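Local atomic coordinates of PHOX (PDB entry 4A9V), a protein that hydrolyses phosphate monoesters as a PhoX-type alkaline phosphatase, a beta-propeller enzyme with a complex iron-calcium cofactor. Residues Q63-E75 / A83-R95. Residues are numbered along the deposited sequence; the frame is centred on the assembly and turned at random. Where two conformers were deposited one is given.
Sequences QFGDNNDGMSLFE and ALMAINNEYTNYR. With LI (lithium ion), chain D; FEO (mu-oxo-diiron), chain S; EDO (1,2-ethanediol), chain O.
An antiparallel beta hairpin of the propeller, strands 68-76 and 82-89, delivers two acidic ligands to the metal centre at its open end, away from the turn. Asp69 and Glu90 set their carboxylates 85° apart: both oxygens of Asp69 bind the lithium ion, while Glu90 OE2 binds FE1 of the mu-oxo-diiron group at 2.0 Å, a group that Cys179 and Glu194 also bind. Glu90 turns CG away from its own backbone N (chi1 -169°) and runs extended past Asp69 to FE1. Thr534 hydrogen-bonds Asp69 OD1. The register slips by one between Asn68-Asn89 and Met71-Ile87, which marks a beta bulge; Asp69 N still bonds Asn88 O.

Asn67 and Asn93 exchange two hydrogen bonds, Asn93 ND2 to Asn67 OD1 (2.9 Å) and Asn67 ND2 to Asn93 OD1 (3.0 Å, 171° at hydrogen). Asn67 ND2 also lies 3.1 Å above the plane of the Tyr91 ring, over its centre. Replacing Asn67 by alanine would probably cost Asn93 both amide bonds, leaving its ND2 with the water it shares with Asp66 OD2, and take the amide nitrogen from over that ring. Thr92 OG1 donates to the anti lone pair of Asp66 OD2 (2.7 Å), and Asn89 ND2 reaches Asp66 O from above its carbonyl plane, while Asn89 OD1 is hydrogen-bonded to Ser120.

On the face bearing Met71, Ile87 puts CG1 3.6 Å from Met71 CB and CD1 3.8 Å from Phe64 CE1. Strand 118-127 flanks strand 82-89, Val573 of strand 572-578 covers Phe64 and Met71, and Tyr189 of strand 189-193 packs against Phe74 and Ala86 on the other face.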
loop_
_atom_site.group_PDB
_atom_site.type_symbol
_atom_site.label_atom_id
_atom_site.label_comp_id
_atom_site.label_asym_id
_atom_site.label_seq_id
_atom_site.Cartn_x
_atom_site.Cartn_y
_atom_site.Cartn_z
ATOM N N GLN A 63 19.543 -7.606 5.173
ATOM C CA GLN A 63 18.528 -8.451 5.795
ATOM C C GLN A 63 17.147 -7.997 5.341
ATOM O O GLN A 63 16.933 -6.827 5.037
ATOM C CB GLN A 63 18.609 -8.352 7.324
ATOM C CG GLN A 63 19.845 -9.018 7.907
ATOM C CD GLN A 63 20.153 -8.573 9.324
ATOM O OE1 GLN A 63 19.781 -7.471 9.759
ATOM N NE2 GLN A 63 20.916 -9.393 10.029
ATOM N N PHE A 64 16.214 -8.940 5.299
ATOM C CA PHE A 64 14.820 -8.626 5.043
ATOM C C PHE A 64 14.396 -7.455 5.932
ATOM O O PHE A 64 14.693 -7.423 7.125
ATOM C CB PHE A 64 13.953 -9.856 5.324
ATOM C CG PHE A 64 12.569 -9.771 4.750
ATOM C CD1 PHE A 64 12.365 -9.919 3.387
ATOM C CD2 PHE A 64 11.473 -9.623 5.578
ATOM C CE1 PHE A 64 11.092 -9.898 2.860
ATOM C CE2 PHE A 64 10.192 -9.596 5.057
ATOM C CZ PHE A 64 10.001 -9.726 3.693
ATOM N N GLY A 65 13.715 -6.485 5.332
ATOM C CA GLY A 65 13.347 -5.269 6.036
ATOM C C GLY A 65 12.216 -5.495 7.013
ATOM O O GLY A 65 11.720 -6.614 7.191
ATOM N N ASP A 66 11.842 -4.418 7.694
ATOM C CA ASP A 66 10.838 -4.467 8.749
ATOM C C ASP A 66 9.447 -4.184 8.177
ATOM O O ASP A 66 9.294 -3.772 7.025
ATOM C CB ASP A 66 11.207 -3.459 9.846
ATOM C CG ASP A 66 10.701 -3.858 11.230
ATOM O OD1 ASP A 66 9.897 -4.813 11.333
ATOM O OD2 ASP A 66 11.092 -3.177 12.207
ATOM N N ASN A 67 8.430 -4.459 8.982
ATOM C CA ASN A 67 7.050 -4.123 8.676
ATOM C C ASN A 67 6.691 -4.355 7.208
ATOM O O ASN A 67 6.209 -3.458 6.515
ATOM C CB ASN A 67 6.714 -2.716 9.169
ATOM C CG ASN A 67 6.656 -2.645 10.686
ATOM O OD1 ASN A 67 6.574 -3.673 11.360
ATOM N ND2 ASN A 67 6.690 -1.440 11.233
ATOM N N ASN A 68 6.723 -5.618 6.804
ATOM C CA ASN A 68 6.445 -5.948 5.415
ATOM C C ASN A 68 4.991 -5.687 5.059
ATOM O O ASN A 68 4.096 -5.780 5.905
ATOM C CB ASN A 68 6.861 -7.385 5.067
ATOM C CG ASN A 68 6.298 -8.427 6.012
ATOM O OD1 ASN A 68 7.073 -9.082 6.706
ATOM N ND2 ASN A 68 5.076 -8.856 5.724
ATOM N N ASP A 69 4.801 -5.146 3.861
ATOM C CA ASP A 69 3.545 -4.530 3.480
ATOM C C ASP A 69 3.152 -5.060 2.084
ATOM O O ASP A 69 3.106 -6.270 1.872
ATOM C CB ASP A 69 3.696 -2.999 3.573
ATOM C CG ASP A 69 2.383 -2.277 3.802
ATOM O OD1 ASP A 69 1.331 -2.790 3.361
ATOM O OD2 ASP A 69 2.422 -1.167 4.396
ATOM N N GLY A 70 2.915 -4.189 1.111
ATOM C CA GLY A 70 2.515 -4.666 -0.212
ATOM C C GLY A 70 3.596 -5.511 -0.868
ATOM O O GLY A 70 4.785 -5.316 -0.622
ATOM N N MET A 71 3.172 -6.425 -1.739
ATOM C CA MET A 71 4.093 -7.345 -2.391
ATOM C C MET A 71 3.469 -7.932 -3.640
ATOM O O MET A 71 2.250 -8.099 -3.746
ATOM C CB MET A 71 4.501 -8.469 -1.442
ATOM C CG MET A 71 3.344 -9.282 -0.909
ATOM S SD MET A 71 3.929 -10.494 0.300
ATOM C CE MET A 71 2.377 -11.216 0.803
ATOM N N SER A 72 4.336 -8.301 -4.567
ATOM C CA SER A 72 3.933 -9.018 -5.768
ATOM C C SER A 72 4.832 -10.228 -5.984
ATOM O O SER A 72 6.031 -10.199 -5.674
ATOM C CB SER A 72 4.030 -8.113 -7.001
ATOM O OG SER A 72 3.083 -7.061 -6.981
ATOM N N LEU A 73 4.265 -11.231 -6.648
ATOM C CA LEU A 73 4.990 -12.409 -7.081
ATOM C C LEU A 73 5.108 -12.398 -8.609
ATOM O O LEU A 73 4.128 -12.147 -9.320
ATOM C CB LEU A 73 4.272 -13.674 -6.590
ATOM C CG LEU A 73 4.934 -15.001 -6.954
ATOM C CD1 LEU A 73 4.671 -16.048 -5.885
ATOM C CD2 LEU A 73 4.477 -15.517 -8.309
ATOM N N PHE A 74 6.315 -12.683 -9.088
ATOM C CA PHE A 74 6.634 -12.742 -10.506
ATOM C C PHE A 74 7.028 -14.166 -10.864
ATOM O O PHE A 74 8.009 -14.696 -10.358
ATOM C CB PHE A 74 7.805 -11.802 -10.821
ATOM C CG PHE A 74 7.486 -10.346 -10.618
ATOM C CD1 PHE A 74 7.540 -9.771 -9.358
ATOM C CD2 PHE A 74 7.105 -9.555 -11.691
ATOM C CE1 PHE A 74 7.204 -8.442 -9.172
ATOM C CE2 PHE A 74 6.763 -8.223 -11.508
ATOM C CZ PHE A 74 6.812 -7.670 -10.246
ATOM N N GLU A 75 6.270 -14.779 -11.760
ATOM C CA GLU A 75 6.629 -16.054 -12.394
ATOM C C GLU A 75 8.046 -15.981 -12.924
ATOM O O GLU A 75 8.387 -15.007 -13.574
ATOM C CB GLU A 75 5.694 -16.318 -13.576
ATOM C CG GLU A 75 4.272 -16.670 -13.180
ATOM C CD GLU A 75 3.291 -16.511 -14.326
ATOM O OE1 GLU A 75 3.294 -17.367 -15.234
ATOM O OE2 GLU A 75 2.512 -15.534 -14.312
ATOM N N ALA A 83 10.131 -18.487 -8.471
ATOM C CA ALA A 83 9.451 -17.200 -8.623
ATOM C C ALA A 83 10.268 -16.158 -7.882
ATOM O O ALA A 83 11.073 -16.494 -7.011
ATOM C CB ALA A 83 8.037 -17.260 -8.067
ATOM N N LEU A 84 10.071 -14.893 -8.231
ATOM C CA LEU A 84 10.583 -13.800 -7.422
ATOM C C LEU A 84 9.417 -13.121 -6.728
ATOM O O LEU A 84 8.337 -13.001 -7.285
ATOM C CB LEU A 84 11.347 -12.774 -8.269
ATOM C CG LEU A 84 12.521 -13.311 -9.089
ATOM C CD1 LEU A 84 13.236 -12.139 -9.740
ATOM C CD2 LEU A 84 13.484 -14.115 -8.226
ATOM N N MET A 85 9.660 -12.636 -5.517
ATOM C CA MET A 85 8.710 -11.772 -4.843
ATOM C C MET A 85 9.391 -10.458 -4.513
ATOM O O MET A 85 10.536 -10.447 -4.071
ATOM C CB MET A 85 8.208 -12.440 -3.564
ATOM C CG MET A 85 7.412 -13.691 -3.843
ATOM S SD MET A 85 6.781 -14.536 -2.376
ATOM C CE MET A 85 5.479 -13.422 -1.853
ATOM N N ALA A 86 8.697 -9.353 -4.761
ATOM C CA ALA A 86 9.154 -8.049 -4.332
ATOM C C ALA A 86 8.204 -7.598 -3.237
ATOM O O ALA A 86 6.982 -7.579 -3.432
ATOM C CB ALA A 86 9.129 -7.071 -5.495
ATOM N N ILE A 87 8.767 -7.291 -2.069
ATOM C CA ILE A 87 7.991 -7.078 -0.860
ATOM C C ILE A 87 8.412 -5.752 -0.234
ATOM O O ILE A 87 9.589 -5.520 0.058
ATOM C CB ILE A 87 8.219 -8.221 0.144
ATOM C CG1 ILE A 87 7.818 -9.575 -0.453
ATOM C CG2 ILE A 87 7.465 -7.943 1.432
ATOM C CD1 ILE A 87 8.580 -10.753 0.128
ATOM N N ASN A 88 7.439 -4.875 -0.026
ATOM C CA ASN A 88 7.699 -3.592 0.592
ATOM C C ASN A 88 8.013 -3.749 2.066
ATOM O O ASN A 88 7.421 -4.587 2.746
ATOM C CB ASN A 88 6.480 -2.696 0.477
ATOM C CG ASN A 88 6.228 -2.209 -0.928
ATOM O OD1 ASN A 88 7.025 -2.425 -1.849
ATOM N ND2 ASN A 88 5.131 -1.495 -1.090
ATOM N N ASN A 89 8.815 -2.815 2.571
ATOM C CA ASN A 89 9.115 -2.684 3.988
ATOM C C ASN A 89 8.799 -1.255 4.399
ATOM O O ASN A 89 9.483 -0.319 3.979
ATOM C CB ASN A 89 10.602 -2.998 4.210
ATOM C CG ASN A 89 10.948 -4.420 3.834
ATOM O OD1 ASN A 89 11.741 -4.664 2.923
ATOM N ND2 ASN A 89 10.348 -5.375 4.538
ATOM N N GLU A 90 7.692 -1.065 5.105
ATOM C CA GLU A 90 7.106 0.270 5.206
ATOM C C GLU A 90 7.779 1.159 6.252
ATOM O O GLU A 90 8.001 2.342 6.013
ATOM C CB GLU A 90 5.608 0.182 5.471
ATOM C CG GLU A 90 4.919 1.532 5.316
ATOM C CD GLU A 90 3.446 1.506 5.653
ATOM O OE1 GLU A 90 3.082 0.894 6.677
ATOM O OE2 GLU A 90 2.663 2.169 4.925
ATOM N N TYR A 91 8.026 0.625 7.443
ATOM C CA TYR A 91 8.576 1.425 8.532
ATOM C C TYR A 91 9.141 0.468 9.563
ATOM O O TYR A 91 9.295 -0.725 9.278
ATOM C CB TYR A 91 7.531 2.404 9.110
ATOM C CG TYR A 91 6.388 1.781 9.881
ATOM C CD1 TYR A 91 5.335 1.151 9.226
ATOM C CD2 TYR A 91 6.295 1.929 11.252
ATOM C CE1 TYR A 91 4.241 0.668 9.919
ATOM C CE2 TYR A 91 5.212 1.440 11.959
ATOM C CZ TYR A 91 4.179 0.824 11.284
ATOM O OH TYR A 91 3.094 0.312 11.959
ATOM N N THR A 92 9.547 0.989 10.710
ATOM C CA THR A 92 10.160 0.139 11.717
ATOM C C THR A 92 9.626 0.468 13.099
ATOM O O THR A 92 8.983 1.491 13.308
ATOM C CB THR A 92 11.706 0.206 11.662
ATOM O OG1 THR A 92 12.273 -0.754 12.567
ATOM C CG2 THR A 92 12.213 1.594 12.017
ATOM N N ASN A 93 9.856 -0.452 14.024
ATOM C CA ASN A 93 9.297 -0.379 15.365
ATOM C C ASN A 93 10.437 -0.174 16.354
ATOM O O ASN A 93 11.201 -1.105 16.619
ATOM C CB ASN A 93 8.594 -1.699 15.665
ATOM C CG ASN A 93 7.658 -2.115 14.543
ATOM O OD1 ASN A 93 6.726 -1.391 14.203
ATOM N ND2 ASN A 93 7.938 -3.255 13.922
ATOM N N TYR A 94 10.654 1.066 16.776
ATOM C CA TYR A 94 11.833 1.388 17.572
ATOM C C TYR A 94 11.930 0.531 18.844
ATOM O O TYR A 94 13.027 0.238 19.308
ATOM C CB TYR A 94 11.859 2.872 17.943
ATOM C CG TYR A 94 12.043 3.831 16.777
ATOM C CD1 TYR A 94 12.621 3.428 15.582
ATOM C CD2 TYR A 94 11.695 5.165 16.903
ATOM C CE1 TYR A 94 12.860 4.330 14.558
ATOM C CE2 TYR A 94 11.948 6.077 15.892
ATOM C CZ TYR A 94 12.577 5.661 14.742
ATOM O OH TYR A 94 12.820 6.530 13.701
ATOM N N ARG A 95 10.792 0.138 19.413
ATOM C CA ARG A 95 10.829 -0.683 20.621
ATOM C C ARG A 95 11.543 -2.008 20.416
ATOM O O ARG A 95 12.058 -2.584 21.374
ATOM C CB ARG A 95 9.429 -0.903 21.200
ATOM C CG ARG A 95 8.552 -1.871 20.432
ATOM C CD ARG A 95 7.139 -1.912 20.997
ATOM N NE ARG A 95 7.124 -2.396 22.375
ATOM C CZ ARG A 95 6.341 -1.910 23.334
ATOM N NH1 ARG A 95 5.415 -1.006 23.045
ATOM N NH2 ARG A 95 6.364 -2.454 24.539
HETATM LI LI LI D . 0.254 -0.808 4.238
HETATM FE FE1 FEO S . 0.657 2.273 4.515
HETATM FE FE2 FEO S . -2.464 3.688 3.951
HETATM O O FEO S . -1.288 2.334 4.665
HETATM C C1 EDO O . 4.554 -13.286 -13.993
HETATM O O1 EDO O . 3.922 -13.627 -12.637
HETATM C C2 EDO O . 4.912 -11.795 -14.010
HETATM O O2 EDO O . 6.086 -11.588 -14.817
HETATM O O HOH W 1 10.613 -4.324 14.590
HETATM O O HOH W 2 0.381 0.226 5.147
HETATM O O HOH W 3 -0.718 -1.077 2.736
HETATM O O HOH W 4 0.414 2.887 6.687
#